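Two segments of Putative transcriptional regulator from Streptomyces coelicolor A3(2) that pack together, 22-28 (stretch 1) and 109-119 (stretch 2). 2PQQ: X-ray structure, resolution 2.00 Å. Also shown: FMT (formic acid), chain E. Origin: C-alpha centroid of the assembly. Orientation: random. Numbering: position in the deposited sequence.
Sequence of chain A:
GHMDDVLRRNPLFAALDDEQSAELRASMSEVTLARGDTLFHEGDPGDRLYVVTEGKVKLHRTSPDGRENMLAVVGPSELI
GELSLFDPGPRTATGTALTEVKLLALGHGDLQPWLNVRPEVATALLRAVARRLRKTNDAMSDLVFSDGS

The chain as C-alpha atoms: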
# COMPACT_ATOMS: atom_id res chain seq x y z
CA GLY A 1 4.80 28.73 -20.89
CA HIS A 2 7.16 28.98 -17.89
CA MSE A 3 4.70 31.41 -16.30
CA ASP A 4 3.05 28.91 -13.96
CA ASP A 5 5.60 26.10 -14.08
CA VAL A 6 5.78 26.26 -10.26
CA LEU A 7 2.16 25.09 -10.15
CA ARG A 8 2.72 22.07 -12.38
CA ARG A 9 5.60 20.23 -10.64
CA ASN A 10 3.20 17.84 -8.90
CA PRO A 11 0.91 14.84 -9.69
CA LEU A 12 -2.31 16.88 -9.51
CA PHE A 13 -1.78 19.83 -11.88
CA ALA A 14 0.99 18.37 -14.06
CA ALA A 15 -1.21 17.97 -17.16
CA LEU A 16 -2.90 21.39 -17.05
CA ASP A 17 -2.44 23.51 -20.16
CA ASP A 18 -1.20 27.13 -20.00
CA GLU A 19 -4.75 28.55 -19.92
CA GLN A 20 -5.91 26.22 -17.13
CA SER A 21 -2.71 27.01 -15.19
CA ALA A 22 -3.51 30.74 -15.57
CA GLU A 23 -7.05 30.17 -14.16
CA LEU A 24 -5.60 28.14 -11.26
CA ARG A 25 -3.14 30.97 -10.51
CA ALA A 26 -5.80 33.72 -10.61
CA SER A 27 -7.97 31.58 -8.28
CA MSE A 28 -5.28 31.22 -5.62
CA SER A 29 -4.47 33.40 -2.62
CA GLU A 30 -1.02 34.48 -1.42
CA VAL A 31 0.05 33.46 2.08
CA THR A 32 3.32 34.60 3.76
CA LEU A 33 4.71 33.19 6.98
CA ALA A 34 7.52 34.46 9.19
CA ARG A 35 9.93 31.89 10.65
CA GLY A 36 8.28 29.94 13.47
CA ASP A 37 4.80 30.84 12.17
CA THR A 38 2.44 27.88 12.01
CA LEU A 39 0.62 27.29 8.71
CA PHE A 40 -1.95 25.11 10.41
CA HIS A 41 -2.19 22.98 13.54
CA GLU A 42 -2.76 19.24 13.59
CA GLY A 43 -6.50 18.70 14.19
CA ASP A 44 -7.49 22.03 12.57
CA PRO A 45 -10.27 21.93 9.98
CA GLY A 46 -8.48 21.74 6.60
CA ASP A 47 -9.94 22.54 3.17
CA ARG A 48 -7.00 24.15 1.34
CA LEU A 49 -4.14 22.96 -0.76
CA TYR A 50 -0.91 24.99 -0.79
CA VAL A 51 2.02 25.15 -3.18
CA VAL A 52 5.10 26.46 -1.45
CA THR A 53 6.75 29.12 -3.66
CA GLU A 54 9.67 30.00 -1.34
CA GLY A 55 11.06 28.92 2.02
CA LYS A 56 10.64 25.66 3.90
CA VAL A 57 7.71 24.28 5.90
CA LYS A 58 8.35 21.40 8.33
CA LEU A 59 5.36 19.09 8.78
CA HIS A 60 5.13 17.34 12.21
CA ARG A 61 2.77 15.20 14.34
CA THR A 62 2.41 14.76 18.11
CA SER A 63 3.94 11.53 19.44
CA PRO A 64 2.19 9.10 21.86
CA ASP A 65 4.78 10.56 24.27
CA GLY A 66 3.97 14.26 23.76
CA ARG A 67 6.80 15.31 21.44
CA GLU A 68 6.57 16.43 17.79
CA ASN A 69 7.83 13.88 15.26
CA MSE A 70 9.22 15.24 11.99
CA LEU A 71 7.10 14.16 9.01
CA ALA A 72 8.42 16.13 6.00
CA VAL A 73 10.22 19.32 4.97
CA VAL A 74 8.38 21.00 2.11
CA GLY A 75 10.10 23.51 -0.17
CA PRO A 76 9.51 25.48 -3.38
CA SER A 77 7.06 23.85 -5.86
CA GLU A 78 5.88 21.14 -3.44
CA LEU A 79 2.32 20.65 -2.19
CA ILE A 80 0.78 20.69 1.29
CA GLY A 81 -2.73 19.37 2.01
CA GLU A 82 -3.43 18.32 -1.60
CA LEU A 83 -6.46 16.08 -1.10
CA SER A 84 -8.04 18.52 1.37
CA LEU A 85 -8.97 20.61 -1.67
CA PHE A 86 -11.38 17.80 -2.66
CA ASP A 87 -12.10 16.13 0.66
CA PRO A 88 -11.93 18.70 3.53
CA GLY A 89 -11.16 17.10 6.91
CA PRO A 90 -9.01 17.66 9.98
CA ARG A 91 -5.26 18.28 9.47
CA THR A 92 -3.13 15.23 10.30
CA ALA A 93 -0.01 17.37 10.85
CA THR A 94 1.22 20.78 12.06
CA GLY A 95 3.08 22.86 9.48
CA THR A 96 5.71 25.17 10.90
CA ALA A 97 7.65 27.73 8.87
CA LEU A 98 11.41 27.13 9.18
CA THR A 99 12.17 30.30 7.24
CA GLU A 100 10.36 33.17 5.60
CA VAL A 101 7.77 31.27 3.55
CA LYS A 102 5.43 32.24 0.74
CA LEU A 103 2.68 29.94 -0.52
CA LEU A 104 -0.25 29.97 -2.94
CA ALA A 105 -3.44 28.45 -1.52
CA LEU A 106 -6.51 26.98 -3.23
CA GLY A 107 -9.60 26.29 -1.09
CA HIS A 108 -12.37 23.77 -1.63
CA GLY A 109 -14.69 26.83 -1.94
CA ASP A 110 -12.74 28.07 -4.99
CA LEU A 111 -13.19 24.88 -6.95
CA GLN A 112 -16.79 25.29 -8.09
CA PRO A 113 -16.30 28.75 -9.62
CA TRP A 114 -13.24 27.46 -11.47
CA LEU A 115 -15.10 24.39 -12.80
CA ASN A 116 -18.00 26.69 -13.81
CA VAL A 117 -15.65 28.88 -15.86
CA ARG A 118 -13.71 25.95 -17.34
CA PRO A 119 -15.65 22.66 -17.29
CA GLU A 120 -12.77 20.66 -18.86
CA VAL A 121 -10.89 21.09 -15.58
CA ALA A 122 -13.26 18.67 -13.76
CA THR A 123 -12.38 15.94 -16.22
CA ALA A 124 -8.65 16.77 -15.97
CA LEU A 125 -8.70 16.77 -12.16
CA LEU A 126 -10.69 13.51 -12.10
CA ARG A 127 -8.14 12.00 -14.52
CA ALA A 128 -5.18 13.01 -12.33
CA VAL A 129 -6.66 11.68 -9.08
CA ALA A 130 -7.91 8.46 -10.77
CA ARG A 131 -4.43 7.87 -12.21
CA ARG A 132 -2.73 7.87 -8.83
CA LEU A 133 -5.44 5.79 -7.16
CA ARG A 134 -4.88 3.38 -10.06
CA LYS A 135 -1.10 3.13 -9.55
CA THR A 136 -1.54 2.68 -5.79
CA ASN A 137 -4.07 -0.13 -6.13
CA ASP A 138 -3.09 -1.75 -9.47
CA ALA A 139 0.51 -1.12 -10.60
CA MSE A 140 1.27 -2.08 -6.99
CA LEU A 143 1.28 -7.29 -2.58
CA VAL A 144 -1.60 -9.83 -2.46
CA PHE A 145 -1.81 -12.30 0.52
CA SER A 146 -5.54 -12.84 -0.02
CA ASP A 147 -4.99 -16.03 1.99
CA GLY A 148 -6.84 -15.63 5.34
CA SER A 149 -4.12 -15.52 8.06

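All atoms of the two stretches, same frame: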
# COMPACT_ATOMS: atom_id res chain seq x y z
N ALA A 22 -3.22 29.33 -15.83
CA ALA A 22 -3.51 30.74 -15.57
C ALA A 22 -4.76 30.91 -14.67
O ALA A 22 -4.76 31.73 -13.74
CB ALA A 22 -3.66 31.50 -16.90
N GLU A 23 -5.81 30.12 -14.93
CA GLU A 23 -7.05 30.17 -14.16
C GLU A 23 -6.81 29.75 -12.71
O GLU A 23 -7.28 30.40 -11.78
CB GLU A 23 -8.12 29.25 -14.76
CG GLU A 23 -8.52 29.58 -16.20
CD GLU A 23 -9.34 28.45 -16.85
OE1 GLU A 23 -9.24 27.29 -16.40
OE2 GLU A 23 -10.09 28.73 -17.80
N LEU A 24 -6.11 28.63 -12.55
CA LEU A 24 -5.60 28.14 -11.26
C LEU A 24 -4.88 29.25 -10.49
O LEU A 24 -5.21 29.51 -9.33
CB LEU A 24 -4.66 26.97 -11.49
CG LEU A 24 -3.98 26.38 -10.24
CD1 LEU A 24 -4.99 25.98 -9.08
CD2 LEU A 24 -3.09 25.21 -10.68
N ARG A 25 -3.91 29.89 -11.14
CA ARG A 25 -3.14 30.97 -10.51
C ARG A 25 -4.00 32.14 -10.08
O ARG A 25 -3.87 32.62 -8.95
CB ARG A 25 -2.00 31.45 -11.42
CG ARG A 25 -1.19 32.61 -10.85
CD ARG A 25 -0.63 32.27 -9.49
NE ARG A 25 0.07 33.39 -8.85
CZ ARG A 25 -0.46 34.18 -7.93
NH1 ARG A 25 -1.73 34.01 -7.54
NH2 ARG A 25 0.27 35.15 -7.40
N ALA A 26 -4.91 32.59 -10.95
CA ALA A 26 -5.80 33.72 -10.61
C ALA A 26 -6.72 33.36 -9.43
O ALA A 26 -7.11 34.22 -8.65
CB ALA A 26 -6.62 34.14 -11.80
N SER A 27 -7.05 32.07 -9.33
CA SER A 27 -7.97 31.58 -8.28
C SER A 27 -7.34 31.48 -6.92
O SER A 27 -8.04 31.44 -5.91
CB SER A 27 -8.52 30.22 -8.68
OG SER A 27 -9.41 30.41 -9.76
N MSE A 28 -6.00 31.47 -6.87
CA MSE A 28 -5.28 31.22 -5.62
C MSE A 28 -5.04 32.48 -4.79
O MSE A 28 -5.06 33.60 -5.32
CB MSE A 28 -3.95 30.50 -5.88
CG MSE A 28 -4.16 29.09 -6.44
SE MSE A 28 -2.49 28.27 -7.05
CE MSE A 28 -2.36 26.93 -5.63
N GLY A 109 -13.71 25.81 -1.54
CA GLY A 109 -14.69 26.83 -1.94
C GLY A 109 -14.41 27.48 -3.29
O GLY A 109 -15.33 28.02 -3.92
N ASP A 110 -13.16 27.44 -3.74
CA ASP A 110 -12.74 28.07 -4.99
C ASP A 110 -12.84 27.14 -6.19
O ASP A 110 -12.59 27.54 -7.34
CB ASP A 110 -11.29 28.51 -4.90
CG ASP A 110 -11.04 29.45 -3.77
OD1 ASP A 110 -11.89 30.32 -3.52
OD2 ASP A 110 -9.96 29.30 -3.15
N LEU A 111 -13.16 25.89 -5.92
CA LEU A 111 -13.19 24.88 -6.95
C LEU A 111 -14.39 25.04 -7.87
O LEU A 111 -14.27 25.01 -9.09
CB LEU A 111 -13.22 23.50 -6.28
CG LEU A 111 -12.66 22.28 -6.97
CD1 LEU A 111 -11.29 22.54 -7.64
CD2 LEU A 111 -12.61 21.13 -5.91
N GLN A 112 -15.58 25.15 -7.28
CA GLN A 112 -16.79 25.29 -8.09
C GLN A 112 -16.77 26.46 -9.09
O GLN A 112 -17.14 26.28 -10.26
CB GLN A 112 -18.05 25.39 -7.21
CG GLN A 112 -19.26 24.91 -7.94
CD GLN A 112 -18.94 23.62 -8.68
OE1 GLN A 112 -18.89 23.59 -9.92
NE2 GLN A 112 -18.69 22.56 -7.94
N PRO A 113 -16.36 27.66 -8.64
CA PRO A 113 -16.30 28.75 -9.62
C PRO A 113 -15.31 28.44 -10.75
O PRO A 113 -15.54 28.83 -11.87
CB PRO A 113 -15.79 29.93 -8.80
CG PRO A 113 -16.22 29.60 -7.38
CD PRO A 113 -15.97 28.13 -7.30
N TRP A 114 -14.20 27.79 -10.43
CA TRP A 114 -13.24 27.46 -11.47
C TRP A 114 -13.84 26.46 -12.45
O TRP A 114 -13.83 26.69 -13.65
CB TRP A 114 -11.93 26.98 -10.86
CG TRP A 114 -10.86 26.63 -11.85
CD1 TRP A 114 -10.75 27.04 -13.18
CD2 TRP A 114 -9.73 25.81 -11.59
NE1 TRP A 114 -9.61 26.49 -13.74
CE2 TRP A 114 -8.96 25.75 -12.78
CE3 TRP A 114 -9.28 25.11 -10.45
CZ2 TRP A 114 -7.78 25.02 -12.86
CZ3 TRP A 114 -8.10 24.38 -10.54
CH2 TRP A 114 -7.38 24.33 -11.75
N LEU A 115 -14.43 25.38 -11.93
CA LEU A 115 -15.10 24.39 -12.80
C LEU A 115 -16.22 25.00 -13.64
O LEU A 115 -16.40 24.60 -14.79
CB LEU A 115 -15.63 23.18 -12.01
CG LEU A 115 -14.65 22.45 -11.09
CD1 LEU A 115 -15.30 21.16 -10.55
CD2 LEU A 115 -13.30 22.16 -11.76
N ASN A 116 -16.94 25.96 -13.09
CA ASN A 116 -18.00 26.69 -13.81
C ASN A 116 -17.47 27.52 -14.97
O ASN A 116 -18.13 27.65 -15.99
CB ASN A 116 -18.78 27.60 -12.86
CG ASN A 116 -19.63 26.82 -11.88
OD1 ASN A 116 -20.48 27.39 -11.17
ND2 ASN A 116 -19.40 25.52 -11.80
N VAL A 117 -16.29 28.10 -14.81
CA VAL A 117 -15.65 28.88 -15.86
C VAL A 117 -15.02 27.97 -16.93
O VAL A 117 -14.97 28.32 -18.12
CB VAL A 117 -14.59 29.83 -15.23
CG1 VAL A 117 -13.58 30.31 -16.24
CG2 VAL A 117 -15.29 31.01 -14.54
N ARG A 118 -14.53 26.82 -16.49
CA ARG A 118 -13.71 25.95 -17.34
C ARG A 118 -14.01 24.48 -17.03
O ARG A 118 -13.28 23.81 -16.28
CB ARG A 118 -12.23 26.27 -17.14
CG ARG A 118 -11.23 25.55 -18.10
CD ARG A 118 -11.53 25.75 -19.57
NE ARG A 118 -11.92 27.12 -19.90
CZ ARG A 118 -12.82 27.44 -20.83
NH1 ARG A 118 -13.44 26.49 -21.52
NH2 ARG A 118 -13.11 28.72 -21.07
N PRO A 119 -15.09 23.97 -17.63
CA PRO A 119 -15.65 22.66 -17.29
C PRO A 119 -14.72 21.49 -17.59
O PRO A 119 -14.86 20.43 -16.97
CB PRO A 119 -16.91 22.58 -18.17
CG PRO A 119 -17.14 23.97 -18.67
CD PRO A 119 -15.80 24.60 -18.75
C FMT E . 3.05 33.05 -10.17
O1 FMT E . 2.96 33.60 -9.07
O2 FMT E . 2.22 33.19 -11.08
O HOH W 1 -11.91 30.39 -19.62
O HOH W 2 -11.83 29.88 -8.53
O HOH W 3 -8.09 30.84 -3.06

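The contact is organised around one carboxylate. Glu23 points its CA-to-CB bond toward the second stretch and divides its two oxygens between two partners there. Glu23 OE1 accepts a hydrogen bond from Trp114 NE1 at 2.8 Å, with an N-H...acceptor angle of 159°; the oxygen lies at the edge of the indole, near the ring plane, where the N-H is directed. Glu23 OE2 accepts from Arg118 NE at 3.2 Å and 154°, and this bond is also a salt bridge. The acid therefore satisfies a buried indole nitrogen and pairs with a charge at the same time, using an m, t conformation at chi1 and chi2 to reach both.

Water 1 reinforces the ion pair. It donates to Glu23 OE2, 3.1 Å from its O, and accepts from Arg118 NH2, with 2.5 Å between that nitrogen and the water oxygen, so the guanidinium is tied to the carboxylate both directly and through solvent. Arg118 is the first residue after its helix to leave helical phi/psi, yet its CA-to-CB bond still points toward the first stretch. The approach also brings Arg118 CG to 3.1 Å from Glu23 OE1, a close C...O contact.

At the other end of the contact no direct hydrogen bond links Ser27 and Asp110; water 2 bridges them. Ser27 OG donates back to the backbone at Glu23 O, 2.9 Å away, and accepts from water 2 at 2.8 Å from the water oxygen; the same water oxygen lies 2.7 Å from Asp110 O, to which it donates. The closest direct approach of the two residues, Ser27 O to Asp110 OD2, is 4.0 Å.

The apolar part is compact. The Trp114 CA-to-CB bond points toward the first stretch, with chi1 in the t rotamer, and Leu24 CA lies over one face of its ring, while Leu24 CD1 meets Trp114 CZ3 at 3.8 Å. The Leu24 CA-to-CB bond points sideways.

The helices run roughly antiparallel, at 149°, with a closest axis approach of 10.8 Å. Glu23 CA lies 7.3 Å from Trp114 CA, and Ser27 CA lies 6.8 Å from Asp110 CA: a step of four residues forward on one stretch matches four backward on the other. The rule to read here is economical: one tryptophan offers a face to a leucine and an N-H to an acid, and that acid also holds an arginine just beyond the helix.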